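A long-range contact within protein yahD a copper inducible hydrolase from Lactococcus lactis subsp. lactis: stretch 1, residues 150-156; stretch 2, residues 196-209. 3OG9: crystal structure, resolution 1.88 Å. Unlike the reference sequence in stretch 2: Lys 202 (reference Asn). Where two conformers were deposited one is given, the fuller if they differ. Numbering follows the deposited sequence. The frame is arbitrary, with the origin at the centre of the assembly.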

# COMPACT_ATOMS: atom_id res chain seq x y z
N LYS A 150 0.78 7.75 -13.98
CA LYS A 150 0.33 6.73 -13.04
C LYS A 150 -1.08 7.00 -12.50
O LYS A 150 -1.51 8.16 -12.39
CB LYS A 150 1.32 6.62 -11.86
CG LYS A 150 2.76 6.35 -12.29
CD LYS A 150 2.92 5.00 -12.91
CE LYS A 150 4.42 4.64 -12.96
NZ LYS A 150 4.49 3.27 -13.45
N HIS A 151 -1.80 5.92 -12.19
CA HIS A 151 -3.14 5.99 -11.66
C HIS A 151 -3.14 5.38 -10.27
O HIS A 151 -2.54 4.33 -10.03
CB HIS A 151 -4.12 5.26 -12.57
CG HIS A 151 -4.51 6.06 -13.77
ND1 HIS A 151 -5.62 6.87 -13.78
CD2 HIS A 151 -3.95 6.17 -15.00
CE1 HIS A 151 -5.73 7.47 -14.95
NE2 HIS A 151 -4.72 7.07 -15.71
N VAL A 152 -3.79 6.06 -9.33
CA VAL A 152 -3.71 5.65 -7.93
C VAL A 152 -5.11 5.85 -7.33
O VAL A 152 -5.74 6.89 -7.57
CB VAL A 152 -2.67 6.53 -7.14
CG1 VAL A 152 -2.81 6.31 -5.61
CG2 VAL A 152 -1.23 6.16 -7.58
N PHE A 153 -5.58 4.85 -6.59
CA PHE A 153 -6.89 4.90 -5.88
C PHE A 153 -6.62 5.05 -4.38
O PHE A 153 -5.78 4.30 -3.85
CB PHE A 153 -7.64 3.57 -6.11
CG PHE A 153 -8.98 3.47 -5.38
CD1 PHE A 153 -10.17 3.77 -6.04
CD2 PHE A 153 -9.05 3.02 -4.07
CE1 PHE A 153 -11.41 3.66 -5.38
CE2 PHE A 153 -10.28 2.90 -3.38
CZ PHE A 153 -11.45 3.25 -4.03
N LEU A 154 -7.29 6.01 -3.72
CA LEU A 154 -7.13 6.24 -2.29
C LEU A 154 -8.48 6.31 -1.65
O LEU A 154 -9.39 6.99 -2.16
CB LEU A 154 -6.44 7.59 -1.99
CG LEU A 154 -5.08 7.85 -2.63
CD1 LEU A 154 -4.65 9.31 -2.40
CD2 LEU A 154 -4.02 6.90 -2.09
N SER A 155 -8.62 5.67 -0.49
CA SER A 155 -9.84 5.92 0.31
C SER A 155 -9.50 6.75 1.54
O SER A 155 -8.37 6.71 2.01
CB SER A 155 -10.48 4.62 0.75
OG SER A 155 -9.68 3.95 1.71
N TYR A 156 -10.51 7.46 2.06
CA TYR A 156 -10.36 8.26 3.25
C TYR A 156 -11.73 8.27 3.95
O TYR A 156 -12.76 8.24 3.27
CB TYR A 156 -9.95 9.67 2.79
CG TYR A 156 -10.02 10.72 3.84
CD1 TYR A 156 -9.06 10.78 4.87
CD2 TYR A 156 -11.07 11.66 3.84
CE1 TYR A 156 -9.15 11.75 5.87
CE2 TYR A 156 -11.15 12.64 4.83
CZ TYR A 156 -10.19 12.68 5.83
OH TYR A 156 -10.28 13.65 6.83
N GLU A 196 -17.89 -1.33 0.67
CA GLU A 196 -18.18 -0.35 -0.39
C GLU A 196 -16.89 0.21 -0.97
O GLU A 196 -16.81 0.45 -2.19
CB GLU A 196 -19.07 0.79 0.14
CG GLU A 196 -20.50 0.35 0.55
CD GLU A 196 -20.59 -0.35 1.94
OE1 GLU A 196 -19.58 -0.42 2.69
OE2 GLU A 196 -21.70 -0.83 2.28
N GLU A 197 -15.89 0.43 -0.14
CA GLU A 197 -14.65 0.97 -0.75
C GLU A 197 -13.94 -0.07 -1.61
O GLU A 197 -13.31 0.27 -2.60
CB GLU A 197 -13.70 1.61 0.27
CG GLU A 197 -12.99 0.65 1.21
CD GLU A 197 -12.29 1.43 2.33
OE1 GLU A 197 -12.87 1.60 3.41
OE2 GLU A 197 -11.17 1.93 2.10
N VAL A 198 -14.04 -1.34 -1.21
CA VAL A 198 -13.50 -2.43 -2.03
C VAL A 198 -14.20 -2.58 -3.40
O VAL A 198 -13.54 -2.77 -4.45
CB VAL A 198 -13.46 -3.74 -1.23
CG1 VAL A 198 -13.11 -4.93 -2.12
CG2 VAL A 198 -12.50 -3.58 -0.09
N LEU A 199 -15.53 -2.49 -3.42
CA LEU A 199 -16.25 -2.46 -4.70
C LEU A 199 -15.88 -1.23 -5.56
O LEU A 199 -15.81 -1.34 -6.80
CB LEU A 199 -17.76 -2.57 -4.51
CG LEU A 199 -18.20 -3.92 -3.91
CD1 LEU A 199 -19.73 -4.00 -3.83
CD2 LEU A 199 -17.67 -5.09 -4.74
N ALA A 200 -15.67 -0.09 -4.92
CA ALA A 200 -15.27 1.13 -5.61
C ALA A 200 -13.90 0.92 -6.30
O ALA A 200 -13.67 1.34 -7.45
CB ALA A 200 -15.22 2.30 -4.66
N ALA A 201 -13.00 0.23 -5.60
CA ALA A 201 -11.66 -0.06 -6.15
C ALA A 201 -11.73 -1.06 -7.31
O ALA A 201 -11.08 -0.88 -8.36
CB ALA A 201 -10.75 -0.59 -5.04
N LYS A 202 -12.56 -2.10 -7.14
CA LYS A 202 -12.89 -3.05 -8.21
C LYS A 202 -13.38 -2.33 -9.48
O LYS A 202 -12.92 -2.57 -10.61
CB LYS A 202 -13.98 -4.03 -7.71
CG LYS A 202 -14.37 -5.15 -8.70
CD LYS A 202 -15.45 -6.06 -8.10
CE LYS A 202 -15.90 -7.15 -9.11
NZ LYS A 202 -14.80 -8.13 -9.45
N LYS A 203 -14.33 -1.43 -9.29
CA LYS A 203 -14.86 -0.66 -10.42
C LYS A 203 -13.79 0.23 -11.05
O LYS A 203 -13.63 0.28 -12.28
CB LYS A 203 -16.06 0.15 -9.96
CG LYS A 203 -16.71 1.03 -11.04
CD LYS A 203 -18.06 1.53 -10.49
CE LYS A 203 -18.42 2.91 -10.99
NZ LYS A 203 -18.15 3.04 -12.44
N TRP A 204 -13.05 0.93 -10.21
CA TRP A 204 -11.95 1.78 -10.67
C TRP A 204 -10.92 0.98 -11.48
O TRP A 204 -10.52 1.41 -12.57
CB TRP A 204 -11.27 2.44 -9.49
CG TRP A 204 -10.06 3.26 -9.83
CD1 TRP A 204 -10.05 4.55 -10.28
CD2 TRP A 204 -8.69 2.86 -9.70
NE1 TRP A 204 -8.75 4.99 -10.43
CE2 TRP A 204 -7.89 3.98 -10.09
CE3 TRP A 204 -8.05 1.68 -9.31
CZ2 TRP A 204 -6.50 3.94 -10.09
CZ3 TRP A 204 -6.62 1.66 -9.29
CH2 TRP A 204 -5.88 2.79 -9.66
N LEU A 205 -10.55 -0.20 -10.99
CA LEU A 205 -9.59 -1.02 -11.73
C LEU A 205 -10.09 -1.42 -13.13
O LEU A 205 -9.31 -1.37 -14.08
CB LEU A 205 -9.17 -2.27 -10.94
CG LEU A 205 -7.92 -2.98 -11.46
CD1 LEU A 205 -6.67 -2.11 -11.44
CD2 LEU A 205 -7.65 -4.21 -10.63
N THR A 206 -11.38 -1.79 -13.26
CA THR A 206 -11.99 -2.04 -14.60
C THR A 206 -11.90 -0.84 -15.56
O THR A 206 -11.80 -1.01 -16.78
CB THR A 206 -13.48 -2.50 -14.54
OG1 THR A 206 -14.36 -1.39 -14.31
CG2 THR A 206 -13.66 -3.55 -13.48
N GLU A 207 -11.93 0.36 -15.00
CA GLU A 207 -11.82 1.60 -15.79
C GLU A 207 -10.41 1.94 -16.15
O GLU A 207 -10.17 2.50 -17.22
CB GLU A 207 -12.43 2.78 -15.02
CG GLU A 207 -13.90 2.61 -14.80
CD GLU A 207 -14.46 3.57 -13.78
OE1 GLU A 207 -13.75 4.52 -13.40
OE2 GLU A 207 -15.61 3.36 -13.34
N THR A 208 -9.46 1.66 -15.26
CA THR A 208 -8.06 2.07 -15.48
C THR A 208 -7.16 0.95 -15.99
O THR A 208 -6.13 1.22 -16.61
CB THR A 208 -7.40 2.64 -14.20
OG1 THR A 208 -7.48 1.67 -13.14
CG2 THR A 208 -8.06 3.94 -13.76
N LYS A 209 -7.54 -0.30 -15.70
CA LYS A 209 -6.69 -1.48 -15.94
C LYS A 209 -5.94 -1.38 -17.27
O LYS A 209 -6.53 -0.99 -18.29
CB LYS A 209 -7.57 -2.76 -15.92
CG LYS A 209 -6.82 -4.08 -15.67
CD LYS A 209 -7.69 -5.30 -16.04
CE LYS A 209 -6.83 -6.57 -16.26
NZ LYS A 209 -7.59 -7.87 -16.14
O HOH W 1 -7.01 7.38 -11.40

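A strand, residues 151-156, lies against residues 196-208 of the last helix of the chain, which begins earlier, running nearly antiparallel to it at 166°, with the axes 9.7 Å apart at their closest. The alternation of the strand sets the first rule. His 151, Phe 153 and Ser 155 point their CB atoms toward the helix, while Val 152, Leu 154 and Tyr 156 point theirs away. The helix answers with Glu 197, Ala 200, Trp 204 and Thr 208, a series spaced by three or four residues that keeps returning to the same side, with Ala 201 set sideways beside it.

Phe 153 is the principal bump, and its hollow is made by smallness. At chi1 178° (t) its ring reaches out to the helix where two alanines follow one another, and the CA atoms of Phe 153 and Ala 201 come within 6.9 Å. Ala 201 covers one face of the ring: its CB sits 4.0 Å from the centroid of the Phe 153 ring, only 14° off the normal, a CH-pi contact. Ala 200 meets the ring obliquely, with its CB 3.9 Å from Phe 153 CZ. The alanines stop at CB, and the ring also reaches the helix backbone, where Phe 153 CZ is 3.7 Å from Ala 201 N and 3.8 Å from Glu 197 O. That amide and that carbonyl are already joined by a helical hydrogen bond, so the ring packs on backbone polar atoms that have found their partners.

One turn further on, the roles reverse and the helix supplies the large group. Trp 204, also t at chi1, lays its indole beside the start of the strand. Phe 153 CB stands almost squarely over the six-membered ring of Trp 204, 3.7 Å from its centroid and 9° off the normal. Meanwhile the edge of the indole meets the strand backbone, Trp 204 CZ2 lying 3.5 Å from Val 152 N and 3.7 Å from His 151 C. The Phe 153 ring and the five-membered ring of Trp 204 are inclined at 53°, with centroids 5.5 Å apart, an oblique pairing. Phe 153 thus packs against the alanines with its ring and against Trp 204 with both its CB and its ring.

The two ends are finished differently. At one, Ser 155 OG donates a short hydrogen bond of 2.5 Å to Glu 197 OE2; a small residue on the strand leaves the reach to the longer glutamate, whose CB also points toward the strand. At the other, His 151 ND1 approaches Thr 208 CG2 at 3.8 Å, while Thr 208 OG1 turns back to donate to Trp 204 O at 3.1 Å, a bond within the helix. A water bridges the two side chains, its O 2.8 Å from His 151 ND1 and 3.1 Å from Trp 204 NE1, accepting from the indole. The middle pairs a large ring with small alanines and then fits two large side chains together obliquely, with polar links toward the ends.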